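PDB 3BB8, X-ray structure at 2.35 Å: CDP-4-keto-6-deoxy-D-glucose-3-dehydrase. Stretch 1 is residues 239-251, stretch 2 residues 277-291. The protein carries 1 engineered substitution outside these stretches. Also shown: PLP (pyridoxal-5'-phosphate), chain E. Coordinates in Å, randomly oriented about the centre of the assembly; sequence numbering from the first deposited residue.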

# COMPACT_ATOMS: atom_id res chain seq x y z
N SER A 239 -16.29 -8.97 -0.98
CA SER A 239 -15.63 -9.97 -0.14
C SER A 239 -14.30 -10.42 -0.72
O SER A 239 -13.34 -10.61 0.02
CB SER A 239 -16.54 -11.18 0.09
OG SER A 239 -17.50 -10.86 1.07
N ILE A 240 -14.25 -10.61 -2.04
CA ILE A 240 -13.00 -11.02 -2.68
C ILE A 240 -11.94 -9.93 -2.47
O ILE A 240 -10.84 -10.22 -2.02
CB ILE A 240 -13.20 -11.27 -4.21
CG1 ILE A 240 -13.83 -12.65 -4.45
CG2 ILE A 240 -11.87 -11.26 -4.93
CD1 ILE A 240 -15.08 -12.93 -3.66
N ILE A 241 -12.30 -8.68 -2.79
CA ILE A 241 -11.41 -7.52 -2.67
C ILE A 241 -10.79 -7.43 -1.28
O ILE A 241 -9.57 -7.37 -1.14
CB ILE A 241 -12.16 -6.16 -2.88
CG1 ILE A 241 -13.03 -6.22 -4.13
CG2 ILE A 241 -11.15 -5.01 -2.99
CD1 ILE A 241 -12.27 -6.34 -5.39
N GLU A 242 -11.66 -7.38 -0.27
CA GLU A 242 -11.25 -7.28 1.13
C GLU A 242 -10.24 -8.36 1.52
O GLU A 242 -9.29 -8.09 2.25
CB GLU A 242 -12.49 -7.36 2.03
CG GLU A 242 -12.22 -7.07 3.50
CD GLU A 242 -13.50 -6.83 4.29
OE1 GLU A 242 -14.41 -7.68 4.21
OE2 GLU A 242 -13.60 -5.79 4.99
N SER A 243 -10.46 -9.57 1.02
CA SER A 243 -9.57 -10.69 1.30
C SER A 243 -8.18 -10.40 0.72
O SER A 243 -7.16 -10.59 1.40
CB SER A 243 -10.13 -11.97 0.69
OG SER A 243 -9.24 -13.05 0.86
N PHE A 244 -8.14 -9.95 -0.53
CA PHE A 244 -6.88 -9.63 -1.18
C PHE A 244 -6.17 -8.48 -0.45
O PHE A 244 -4.95 -8.48 -0.30
CB PHE A 244 -7.12 -9.25 -2.63
CG PHE A 244 -7.20 -10.42 -3.56
CD1 PHE A 244 -6.07 -11.19 -3.82
CD2 PHE A 244 -8.39 -10.73 -4.22
CE1 PHE A 244 -6.11 -12.25 -4.73
CE2 PHE A 244 -8.44 -11.79 -5.13
CZ PHE A 244 -7.30 -12.55 -5.39
N ARG A 245 -6.95 -7.52 0.02
CA ARG A 245 -6.38 -6.39 0.73
C ARG A 245 -5.86 -6.84 2.09
O ARG A 245 -4.81 -6.38 2.54
CB ARG A 245 -7.41 -5.28 0.93
CG ARG A 245 -6.81 -4.03 1.58
CD ARG A 245 -7.87 -3.07 2.11
NE ARG A 245 -8.64 -3.63 3.22
CZ ARG A 245 -9.76 -3.08 3.70
NH1 ARG A 245 -10.25 -1.96 3.18
NH2 ARG A 245 -10.40 -3.68 4.69
N ASP A 246 -6.58 -7.75 2.73
CA ASP A 246 -6.20 -8.22 4.04
C ASP A 246 -5.44 -9.55 4.13
O ASP A 246 -5.92 -10.51 4.74
CB ASP A 246 -7.45 -8.25 4.94
CG ASP A 246 -8.20 -6.92 4.97
OD1 ASP A 246 -7.60 -5.86 4.66
OD2 ASP A 246 -9.40 -6.92 5.32
N TRP A 247 -4.25 -9.59 3.54
CA TRP A 247 -3.36 -10.75 3.55
C TRP A 247 -3.90 -11.97 2.82
O TRP A 247 -3.34 -13.07 2.91
CB TRP A 247 -3.00 -11.14 4.99
CG TRP A 247 -2.36 -10.04 5.82
CD1 TRP A 247 -1.08 -9.57 5.72
CD2 TRP A 247 -2.99 -9.26 6.86
NE1 TRP A 247 -0.87 -8.56 6.64
CE2 TRP A 247 -2.03 -8.35 7.35
CE3 TRP A 247 -4.28 -9.26 7.42
CZ2 TRP A 247 -2.31 -7.43 8.38
CZ3 TRP A 247 -4.56 -8.34 8.45
CH2 TRP A 247 -3.58 -7.44 8.92
N GLY A 248 -4.98 -11.78 2.08
CA GLY A 248 -5.59 -12.88 1.37
C GLY A 248 -6.29 -13.84 2.32
O GLY A 248 -6.56 -14.99 1.96
N ARG A 249 -6.60 -13.36 3.52
CA ARG A 249 -7.21 -14.20 4.54
C ARG A 249 -8.70 -14.39 4.28
O ARG A 249 -9.39 -13.46 3.86
CB ARG A 249 -6.99 -13.60 5.93
CG ARG A 249 -8.02 -12.55 6.32
CD ARG A 249 -7.82 -12.09 7.76
NE ARG A 249 -8.50 -10.82 8.03
CZ ARG A 249 -8.29 -10.08 9.11
NH1 ARG A 249 -7.43 -10.48 10.03
NH2 ARG A 249 -8.95 -8.94 9.27
N ASP A 250 -9.19 -15.59 4.54
CA ASP A 250 -10.57 -15.94 4.21
C ASP A 250 -11.56 -15.06 4.96
O ASP A 250 -11.19 -14.37 5.91
CB ASP A 250 -10.84 -17.42 4.52
CG ASP A 250 -11.97 -17.99 3.69
OD1 ASP A 250 -13.05 -17.36 3.65
OD2 ASP A 250 -11.79 -19.07 3.09
N CYS A 251 -12.82 -15.10 4.54
CA CYS A 251 -13.76 -14.03 4.85
C CYS A 251 -14.84 -14.50 5.81
O CYS A 251 -15.13 -15.70 5.90
CB CYS A 251 -14.40 -13.49 3.57
SG CYS A 251 -16.20 -13.69 3.49
N ASP A 277 -7.05 -21.62 13.36
CA ASP A 277 -7.53 -20.24 13.43
C ASP A 277 -7.99 -19.70 12.08
O ASP A 277 -7.23 -19.73 11.10
CB ASP A 277 -6.41 -19.35 13.99
CG ASP A 277 -6.92 -18.27 14.91
OD1 ASP A 277 -7.64 -17.36 14.43
OD2 ASP A 277 -6.62 -18.34 16.12
N HIS A 278 -9.22 -19.20 12.02
CA HIS A 278 -9.75 -18.64 10.77
C HIS A 278 -8.88 -17.44 10.39
O HIS A 278 -8.59 -17.22 9.22
CB HIS A 278 -11.20 -18.18 10.95
CG HIS A 278 -11.94 -18.01 9.65
ND1 HIS A 278 -12.96 -17.09 9.48
CD2 HIS A 278 -11.83 -18.66 8.46
CE1 HIS A 278 -13.45 -17.19 8.26
NE2 HIS A 278 -12.78 -18.14 7.62
N LYS A 279 -8.47 -16.68 11.40
CA LYS A 279 -7.62 -15.51 11.22
C LYS A 279 -6.37 -15.85 10.41
O LYS A 279 -5.79 -14.98 9.75
CB LYS A 279 -7.19 -14.94 12.57
CG LYS A 279 -8.22 -14.03 13.24
CD LYS A 279 -8.06 -12.58 12.77
CE LYS A 279 -8.72 -11.60 13.73
NZ LYS A 279 -8.22 -10.20 13.57
N TYR A 280 -5.95 -17.11 10.47
CA TYR A 280 -4.77 -17.56 9.74
C TYR A 280 -5.08 -18.59 8.66
O TYR A 280 -4.26 -19.48 8.39
CB TYR A 280 -3.73 -18.12 10.72
CG TYR A 280 -3.04 -17.09 11.60
CD1 TYR A 280 -2.14 -17.50 12.60
CD2 TYR A 280 -3.25 -15.72 11.43
CE1 TYR A 280 -1.48 -16.58 13.41
CE2 TYR A 280 -2.59 -14.79 12.24
CZ TYR A 280 -1.71 -15.23 13.22
OH TYR A 280 -1.03 -14.33 14.02
N THR A 281 -6.27 -18.49 8.07
CA THR A 281 -6.68 -19.36 6.98
C THR A 281 -6.73 -18.44 5.75
O THR A 281 -7.46 -17.45 5.72
CB THR A 281 -8.07 -19.96 7.24
OG1 THR A 281 -8.01 -20.71 8.46
CG2 THR A 281 -8.49 -20.89 6.10
N TYR A 282 -5.94 -18.78 4.73
CA TYR A 282 -5.83 -17.93 3.55
C TYR A 282 -6.45 -18.47 2.27
O TYR A 282 -6.01 -19.48 1.72
CB TYR A 282 -4.35 -17.61 3.36
CG TYR A 282 -3.76 -16.98 4.61
CD1 TYR A 282 -3.95 -15.63 4.88
CD2 TYR A 282 -3.07 -17.76 5.55
CE1 TYR A 282 -3.46 -15.06 6.06
CE2 TYR A 282 -2.58 -17.20 6.72
CZ TYR A 282 -2.77 -15.85 6.97
OH TYR A 282 -2.28 -15.28 8.12
N SER A 283 -7.47 -17.77 1.78
CA SER A 283 -8.20 -18.14 0.58
C SER A 283 -7.73 -17.46 -0.70
O SER A 283 -8.19 -17.82 -1.79
CB SER A 283 -9.67 -17.82 0.76
OG SER A 283 -9.82 -16.43 1.05
N HIS A 284 -6.83 -16.48 -0.59
CA HIS A 284 -6.34 -15.79 -1.79
C HIS A 284 -4.87 -15.39 -1.71
O HIS A 284 -4.31 -15.28 -0.61
CB HIS A 284 -7.17 -14.53 -2.06
CG HIS A 284 -8.61 -14.78 -2.36
ND1 HIS A 284 -9.04 -15.36 -3.54
CD2 HIS A 284 -9.73 -14.50 -1.66
CE1 HIS A 284 -10.36 -15.41 -3.55
NE2 HIS A 284 -10.80 -14.89 -2.42
N LEU A 285 -4.27 -15.19 -2.88
CA LEU A 285 -2.88 -14.75 -3.00
C LEU A 285 -2.98 -13.25 -2.70
O LEU A 285 -3.12 -12.42 -3.60
CB LEU A 285 -2.41 -14.98 -4.44
CG LEU A 285 -0.94 -14.72 -4.78
CD1 LEU A 285 -0.05 -15.63 -3.95
CD2 LEU A 285 -0.73 -14.98 -6.28
N GLY A 286 -2.92 -12.91 -1.41
CA GLY A 286 -3.09 -11.53 -1.02
C GLY A 286 -1.89 -10.64 -0.78
O GLY A 286 -0.74 -11.02 -0.95
N TYR A 287 -2.23 -9.42 -0.37
CA TYR A 287 -1.29 -8.34 -0.06
C TYR A 287 -1.72 -7.81 1.29
O TYR A 287 -2.49 -8.44 2.00
CB TYR A 287 -1.46 -7.17 -1.05
CG TYR A 287 -1.27 -7.50 -2.50
CD1 TYR A 287 -2.33 -7.94 -3.28
CD2 TYR A 287 -0.01 -7.38 -3.09
CE1 TYR A 287 -2.14 -8.27 -4.63
CE2 TYR A 287 0.19 -7.70 -4.41
CZ TYR A 287 -0.87 -8.14 -5.18
OH TYR A 287 -0.64 -8.48 -6.49
N ASN A 288 -1.18 -6.65 1.64
CA ASN A 288 -1.58 -5.93 2.84
C ASN A 288 -1.56 -4.50 2.36
O ASN A 288 -0.59 -3.75 2.56
CB ASN A 288 -0.61 -6.08 4.00
CG ASN A 288 -1.06 -5.30 5.23
OD1 ASN A 288 -0.39 -5.29 6.26
ND2 ASN A 288 -2.21 -4.63 5.12
N LEU A 289 -2.65 -4.12 1.71
CA LEU A 289 -2.89 -2.75 1.33
C LEU A 289 -3.96 -1.96 2.08
O LEU A 289 -4.94 -1.50 1.49
CB LEU A 289 -3.25 -2.85 -0.16
CG LEU A 289 -2.18 -3.55 -1.02
CD1 LEU A 289 -2.77 -3.98 -2.36
CD2 LEU A 289 -0.99 -2.62 -1.22
N LYS A 290 -3.78 -1.81 3.39
CA LYS A 290 -4.72 -1.04 4.21
C LYS A 290 -4.09 0.28 4.66
O LYS A 290 -2.87 0.45 4.59
CB LYS A 290 -5.17 -1.82 5.45
CG LYS A 290 -5.81 -3.16 5.16
CD LYS A 290 -6.42 -3.79 6.41
CE LYS A 290 -5.70 -5.08 6.82
NZ LYS A 290 -4.28 -4.88 7.23
N ILE A 291 -4.93 1.21 5.11
CA ILE A 291 -4.42 2.49 5.58
C ILE A 291 -4.69 2.67 7.06
O ILE A 291 -5.16 1.75 7.74
CB ILE A 291 -5.02 3.69 4.79
CG1 ILE A 291 -6.45 4.02 5.24
CG2 ILE A 291 -4.97 3.39 3.30
CD1 ILE A 291 -7.48 3.02 4.83
N1 PLP E . 6.19 -11.40 7.17
C2 PLP E . 6.08 -11.80 8.49
C2A PLP E . 6.91 -13.01 8.95
C3 PLP E . 5.21 -11.08 9.37
O3 PLP E . 5.05 -11.44 10.67
C4 PLP E . 4.45 -9.94 8.87
C4A PLP E . 3.54 -9.17 9.87
C5 PLP E . 4.60 -9.58 7.50
C6 PLP E . 5.50 -10.36 6.67
C5A PLP E . 3.92 -8.46 6.77
O4P PLP E . 3.64 -7.38 7.54
P PLP E . 2.26 -6.56 7.51
O1P PLP E . 2.56 -5.21 8.08
O2P PLP E . 1.24 -7.42 8.47
O3P PLP E . 1.72 -6.48 6.07

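Stretch 2, a short 3-10 segment followed by loop, passes the end of a helix and the turn that follows it, and five backbone hydrogen bonds tie the two together. At its start, His 278 lies at the exposed margin, where its ring edge meets a backbone carbonyl: CE1 is 3.3 Å from Cys 251 O. Lys 279 points its CA-to-CB bond away, yet its long chain returns to Arg 249. Lys 279 NZ is 3.6 Å from Arg 249 NH1, a meeting of like charges, and Lys 279 CD is 3.5 Å from the same atom.

The backbone takes over at Thr 281, whose O accepts a nearly straight hydrogen bond from Asp 250 N (2.8 Å, 176°). Tyr 282 bridges to Arg 249, and its ring offers an apolar surface to Trp 247, CE1 lying 4.1 Å from Trp 247 CB. Small Ser 283 fits closely beside the chain, its OG 3.3 Å from Asp 250 CA.

His 284 combines several roles. Its N donates to Gly 248 O (3.0 Å), its ring forms an offset stack with Phe 244 (centroids 4.6 Å apart, planes at 29°), and its CB sits over a face of the Phe 244 ring. A flat aromatic side chain suits this place because it can stack while its edge meets Ser 243, with CD2 2.9 Å from Ser 243 OG.

Leu 285 has its CA-to-CB bond pointing away and contributes its carbonyl, with O 3.2 Å from Phe 244 CD1 at the ring edge. Next comes the tightest point, where Gly 286 and Gly 248 bring their CA atoms within 3.7 Å. An ideal CB on Gly 286 would fall 2.1 Å from Gly 248 N; one on Gly 248 would fall 2.0 Å from His 284 O. The positive phi of Gly 248, within a type I' turn, also favours glycine.

Tyr 287 uses both backbone polar groups: its N donates to Phe 244 O (2.9 Å) and its O accepts from Trp 247 N (2.6 Å). Asn 288 bridges to Asp 246, its CA approaching Arg 245 O at 3.3 Å, and Leu 289 N donates to that same carbonyl oxygen (3.2 Å).

Lys 290 closes the contact. Its length and charge suit a cation-pi interaction, with NZ 3.7 Å from the centroid of the six-membered ring of Trp 247, over its face. The indole's NE1 meanwhile donates to PLP O2P (3.0 Å), so one side chain serves both lysine and cofactor.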